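Local coordinates for periplasmic binding protein component of an ABC type zinc uptake transporter (Synechocystis sp., PDB 1PQ4) that binds zinc in the periplasm and probably delivers it to the membrane components of an ABC-type uptake transporter, at residues L185-S199 with F203-E215. Residues are numbered along the deposited sequence; the frame is centred on the assembly and turned at random.
Sequences LQPLPQRKFIVFHPS and FARDYNLVQIPIE. With ZN (zinc ion), chain C.
Strands 192-195 and 210-213 pair in parallel in a beta-alpha-beta unit with helix 201-206. F193 N donates to V210 O (3.0 Å), and F193 O accepts from I212 N (2.8 Å). I194 shares a face with I212, and its CG2 packs on I214 CG1 just past the strand end. On the other face, the F193 ring lies over Q211 CA in a CH-pi contact, while L209 CB and A204 CB meet its edge. Beyond the strands, one F196 face covers E215 CB. At the far end, R191 bends at chi2 (108°) and chi3 (-104°), carrying its guanidinium back to L185 and L188. NE and NH2 both grip L188 O, and NH2 also reaches L185 O (2.6 Å). A leucine in its place would probably cost L188 O both guanidinium donors and L185 O its strong one, letting the 185-188 turn shift. H197 binds zinc through NE2 (2.1 Å), alongside H37 and H133. Its ND1 gives a nearly straight bond (174°) to E215 OE1, in the ring plane but from above the carboxylate plane. E215 is thus a second-shell residue that, with the zinc bond, probably helps fix the ring's rotation and probably makes NE2 a stronger zinc donor.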
# COMPACT_ATOMS: atom_id res chain seq x y z
N LEU A 185 3.17 18.34 -3.39
CA LEU A 185 2.53 18.58 -2.10
C LEU A 185 3.09 19.65 -1.18
O LEU A 185 2.38 20.11 -0.29
CB LEU A 185 2.52 17.25 -1.29
CG LEU A 185 1.51 16.11 -1.37
CD1 LEU A 185 0.41 16.39 -2.33
CD2 LEU A 185 2.21 14.78 -1.64
N GLN A 186 4.33 20.08 -1.34
CA GLN A 186 4.81 21.06 -0.36
C GLN A 186 4.11 22.42 -0.27
O GLN A 186 3.98 22.95 0.84
CB GLN A 186 6.32 21.26 -0.48
CG GLN A 186 7.16 20.02 -0.06
CD GLN A 186 6.55 19.18 1.10
OE1 GLN A 186 5.53 18.49 0.94
NE2 GLN A 186 7.19 19.24 2.28
N PRO A 187 3.59 22.97 -1.39
CA PRO A 187 2.94 24.29 -1.29
C PRO A 187 1.51 24.36 -0.75
O PRO A 187 1.00 25.44 -0.54
CB PRO A 187 3.05 24.81 -2.73
CG PRO A 187 2.81 23.56 -3.55
CD PRO A 187 3.61 22.49 -2.78
N LEU A 188 0.86 23.24 -0.51
CA LEU A 188 -0.50 23.29 0.00
C LEU A 188 -0.63 23.95 1.36
O LEU A 188 0.10 23.64 2.27
CB LEU A 188 -1.05 21.88 0.10
CG LEU A 188 -0.84 21.05 -1.19
CD1 LEU A 188 -1.52 19.70 -1.00
CD2 LEU A 188 -1.40 21.79 -2.41
N PRO A 189 -1.56 24.90 1.50
CA PRO A 189 -1.72 25.56 2.81
C PRO A 189 -2.55 24.62 3.66
O PRO A 189 -2.43 24.63 4.87
CB PRO A 189 -2.52 26.84 2.49
CG PRO A 189 -2.38 27.01 1.00
CD PRO A 189 -2.36 25.58 0.47
N GLN A 190 -3.43 23.84 3.02
CA GLN A 190 -4.30 22.90 3.71
C GLN A 190 -3.57 21.55 3.65
O GLN A 190 -3.30 20.99 2.57
CB GLN A 190 -5.68 22.81 3.01
CG GLN A 190 -6.65 21.74 3.56
CD GLN A 190 -6.86 21.85 5.07
OE1 GLN A 190 -6.20 21.18 5.86
NE2 GLN A 190 -7.79 22.72 5.48
N ARG A 191 -3.24 21.04 4.82
CA ARG A 191 -2.48 19.78 4.86
C ARG A 191 -3.34 18.57 5.17
O ARG A 191 -2.90 17.43 5.11
CB ARG A 191 -1.42 19.90 5.95
CG ARG A 191 -0.08 19.57 5.50
CD ARG A 191 0.74 20.81 5.39
NE ARG A 191 0.93 21.27 4.04
CZ ARG A 191 1.63 20.65 3.09
NH1 ARG A 191 2.24 19.48 3.26
NH2 ARG A 191 1.77 21.28 1.95
N LYS A 192 -4.59 18.82 5.50
CA LYS A 192 -5.50 17.75 5.89
C LYS A 192 -6.29 17.15 4.74
O LYS A 192 -6.63 17.87 3.80
CB LYS A 192 -6.48 18.33 6.92
CG LYS A 192 -5.78 18.98 8.10
CD LYS A 192 -6.77 19.54 9.13
CE LYS A 192 -6.01 20.24 10.26
NZ LYS A 192 -6.86 20.60 11.41
N PHE A 193 -6.54 15.82 4.76
CA PHE A 193 -7.41 15.20 3.73
C PHE A 193 -8.22 14.10 4.43
O PHE A 193 -7.76 13.48 5.38
CB PHE A 193 -6.66 14.66 2.48
CG PHE A 193 -5.69 13.54 2.74
CD1 PHE A 193 -5.97 12.25 2.28
CD2 PHE A 193 -4.46 13.77 3.40
CE1 PHE A 193 -5.06 11.21 2.47
CE2 PHE A 193 -3.53 12.72 3.60
CZ PHE A 193 -3.83 11.44 3.12
N ILE A 194 -9.45 13.91 3.99
CA ILE A 194 -10.34 12.91 4.62
C ILE A 194 -10.44 11.75 3.68
O ILE A 194 -10.68 11.93 2.50
CB ILE A 194 -11.76 13.43 4.80
CG1 ILE A 194 -11.72 14.75 5.52
CG2 ILE A 194 -12.60 12.43 5.58
CD1 ILE A 194 -13.12 15.42 5.67
N VAL A 195 -10.31 10.54 4.22
CA VAL A 195 -10.37 9.33 3.44
C VAL A 195 -11.18 8.35 4.23
O VAL A 195 -11.38 8.52 5.44
CB VAL A 195 -8.98 8.65 3.23
CG1 VAL A 195 -8.15 9.46 2.35
CG2 VAL A 195 -8.27 8.45 4.60
N PHE A 196 -11.68 7.35 3.56
CA PHE A 196 -12.48 6.41 4.29
C PHE A 196 -11.56 5.49 5.09
O PHE A 196 -11.57 5.54 6.30
CB PHE A 196 -13.37 5.60 3.36
CG PHE A 196 -14.20 4.60 4.10
CD1 PHE A 196 -15.25 5.02 4.92
CD2 PHE A 196 -13.85 3.25 4.10
CE1 PHE A 196 -15.94 4.14 5.72
CE2 PHE A 196 -14.55 2.35 4.93
CZ PHE A 196 -15.59 2.82 5.73
N HIS A 197 -10.77 4.69 4.38
CA HIS A 197 -9.88 3.70 5.04
C HIS A 197 -8.48 4.32 5.16
O HIS A 197 -7.91 4.78 4.17
CB HIS A 197 -9.87 2.44 4.20
CG HIS A 197 -8.90 1.42 4.67
ND1 HIS A 197 -9.11 0.65 5.79
CD2 HIS A 197 -7.70 1.03 4.17
CE1 HIS A 197 -8.10 -0.17 5.96
NE2 HIS A 197 -7.22 0.04 4.99
N PRO A 198 -7.92 4.33 6.39
CA PRO A 198 -6.60 4.92 6.62
C PRO A 198 -5.45 4.10 6.12
O PRO A 198 -4.75 3.44 6.88
CB PRO A 198 -6.59 5.14 8.15
CG PRO A 198 -7.32 3.93 8.66
CD PRO A 198 -8.46 3.73 7.62
N SER A 199 -5.23 4.11 4.84
CA SER A 199 -4.07 3.37 4.39
C SER A 199 -2.92 4.32 4.06
O SER A 199 -1.88 3.89 3.55
CB SER A 199 -4.44 2.58 3.14
OG SER A 199 -5.15 3.39 2.27
N PHE A 203 2.50 7.59 3.88
CA PHE A 203 2.54 8.55 2.77
C PHE A 203 2.37 9.93 3.39
O PHE A 203 3.10 10.87 3.09
CB PHE A 203 1.37 8.20 1.79
CG PHE A 203 1.19 9.20 0.69
CD1 PHE A 203 1.93 9.11 -0.47
CD2 PHE A 203 0.26 10.23 0.83
CE1 PHE A 203 1.75 10.06 -1.51
CE2 PHE A 203 0.07 11.16 -0.20
CZ PHE A 203 0.82 11.07 -1.36
N ALA A 204 1.43 10.04 4.30
CA ALA A 204 1.16 11.34 4.92
C ALA A 204 2.37 11.85 5.75
O ALA A 204 2.71 13.06 5.74
CB ALA A 204 -0.07 11.22 5.81
N ARG A 205 3.02 10.93 6.46
CA ARG A 205 4.17 11.35 7.28
C ARG A 205 5.26 11.85 6.34
O ARG A 205 5.85 12.88 6.59
CB ARG A 205 4.72 10.17 8.10
CG ARG A 205 5.42 10.61 9.36
CD ARG A 205 5.83 9.41 10.18
NE ARG A 205 6.21 9.75 11.55
CZ ARG A 205 7.38 10.29 11.90
NH1 ARG A 205 8.28 10.58 10.98
NH2 ARG A 205 7.64 10.53 13.19
N ASP A 206 5.47 11.13 5.24
CA ASP A 206 6.51 11.52 4.29
C ASP A 206 6.38 12.93 3.75
O ASP A 206 7.39 13.63 3.58
CB ASP A 206 6.49 10.61 3.07
CG ASP A 206 7.21 9.33 3.30
OD1 ASP A 206 7.68 9.19 4.44
OD2 ASP A 206 7.28 8.49 2.37
N TYR A 207 5.14 13.32 3.46
CA TYR A 207 4.86 14.61 2.87
C TYR A 207 4.16 15.59 3.77
O TYR A 207 3.55 16.53 3.29
CB TYR A 207 4.08 14.38 1.57
CG TYR A 207 4.84 13.46 0.65
CD1 TYR A 207 6.09 13.83 0.19
CD2 TYR A 207 4.38 12.18 0.34
CE1 TYR A 207 6.88 12.95 -0.56
CE2 TYR A 207 5.17 11.29 -0.40
CZ TYR A 207 6.42 11.70 -0.85
OH TYR A 207 7.24 10.82 -1.53
N ASN A 208 4.22 15.36 5.07
CA ASN A 208 3.64 16.30 6.02
C ASN A 208 2.17 16.64 5.77
O ASN A 208 1.79 17.81 5.71
CB ASN A 208 4.46 17.58 6.02
CG ASN A 208 5.93 17.31 6.34
OD1 ASN A 208 6.83 17.69 5.58
ND2 ASN A 208 6.17 16.63 7.47
N LEU A 209 1.37 15.60 5.62
CA LEU A 209 -0.07 15.75 5.43
C LEU A 209 -0.67 15.15 6.67
O LEU A 209 0.03 14.47 7.44
CB LEU A 209 -0.53 14.95 4.21
CG LEU A 209 0.12 15.37 2.88
CD1 LEU A 209 -0.40 14.49 1.75
CD2 LEU A 209 -0.19 16.83 2.58
N VAL A 210 -1.95 15.42 6.88
CA VAL A 210 -2.67 14.89 8.02
C VAL A 210 -3.82 14.10 7.43
O VAL A 210 -4.68 14.65 6.77
CB VAL A 210 -3.22 16.02 8.91
CG1 VAL A 210 -4.13 15.44 9.97
CG2 VAL A 210 -2.04 16.77 9.60
N GLN A 211 -3.82 12.80 7.67
CA GLN A 211 -4.87 11.97 7.12
C GLN A 211 -5.97 11.92 8.16
O GLN A 211 -5.69 11.64 9.31
CB GLN A 211 -4.31 10.56 6.90
CG GLN A 211 -5.33 9.49 6.82
CD GLN A 211 -4.71 8.08 6.77
OE1 GLN A 211 -4.07 7.60 7.73
NE2 GLN A 211 -4.91 7.42 5.66
N ILE A 212 -7.21 12.20 7.78
CA ILE A 212 -8.35 12.17 8.71
C ILE A 212 -9.20 11.00 8.22
O ILE A 212 -9.82 11.06 7.14
CB ILE A 212 -9.17 13.49 8.65
CG1 ILE A 212 -8.29 14.67 9.10
CG2 ILE A 212 -10.39 13.39 9.56
CD1 ILE A 212 -8.85 16.05 8.78
N PRO A 213 -9.23 9.92 8.97
CA PRO A 213 -10.03 8.79 8.50
C PRO A 213 -11.46 8.80 8.94
O PRO A 213 -11.80 9.32 10.01
CB PRO A 213 -9.26 7.58 9.05
CG PRO A 213 -8.75 8.10 10.37
CD PRO A 213 -8.27 9.50 10.02
N ILE A 214 -12.31 8.23 8.10
CA ILE A 214 -13.74 8.12 8.43
C ILE A 214 -13.98 6.77 9.14
O ILE A 214 -14.72 6.70 10.12
CB ILE A 214 -14.61 8.13 7.14
CG1 ILE A 214 -14.50 9.47 6.42
CG2 ILE A 214 -16.12 7.91 7.50
CD1 ILE A 214 -14.99 9.47 4.97
N GLU A 215 -13.44 5.68 8.61
CA GLU A 215 -13.66 4.39 9.28
C GLU A 215 -13.06 4.42 10.67
O GLU A 215 -12.09 5.12 10.93
CB GLU A 215 -13.07 3.22 8.49
CG GLU A 215 -11.58 3.10 8.53
CD GLU A 215 -11.07 1.65 8.38
OE1 GLU A 215 -11.39 0.97 7.37
OE2 GLU A 215 -10.33 1.22 9.30
ZN ZN C . -5.58 -1.10 4.49
O HOH W 1 0.70 4.60 4.07
O HOH W 2 -5.25 -1.18 2.23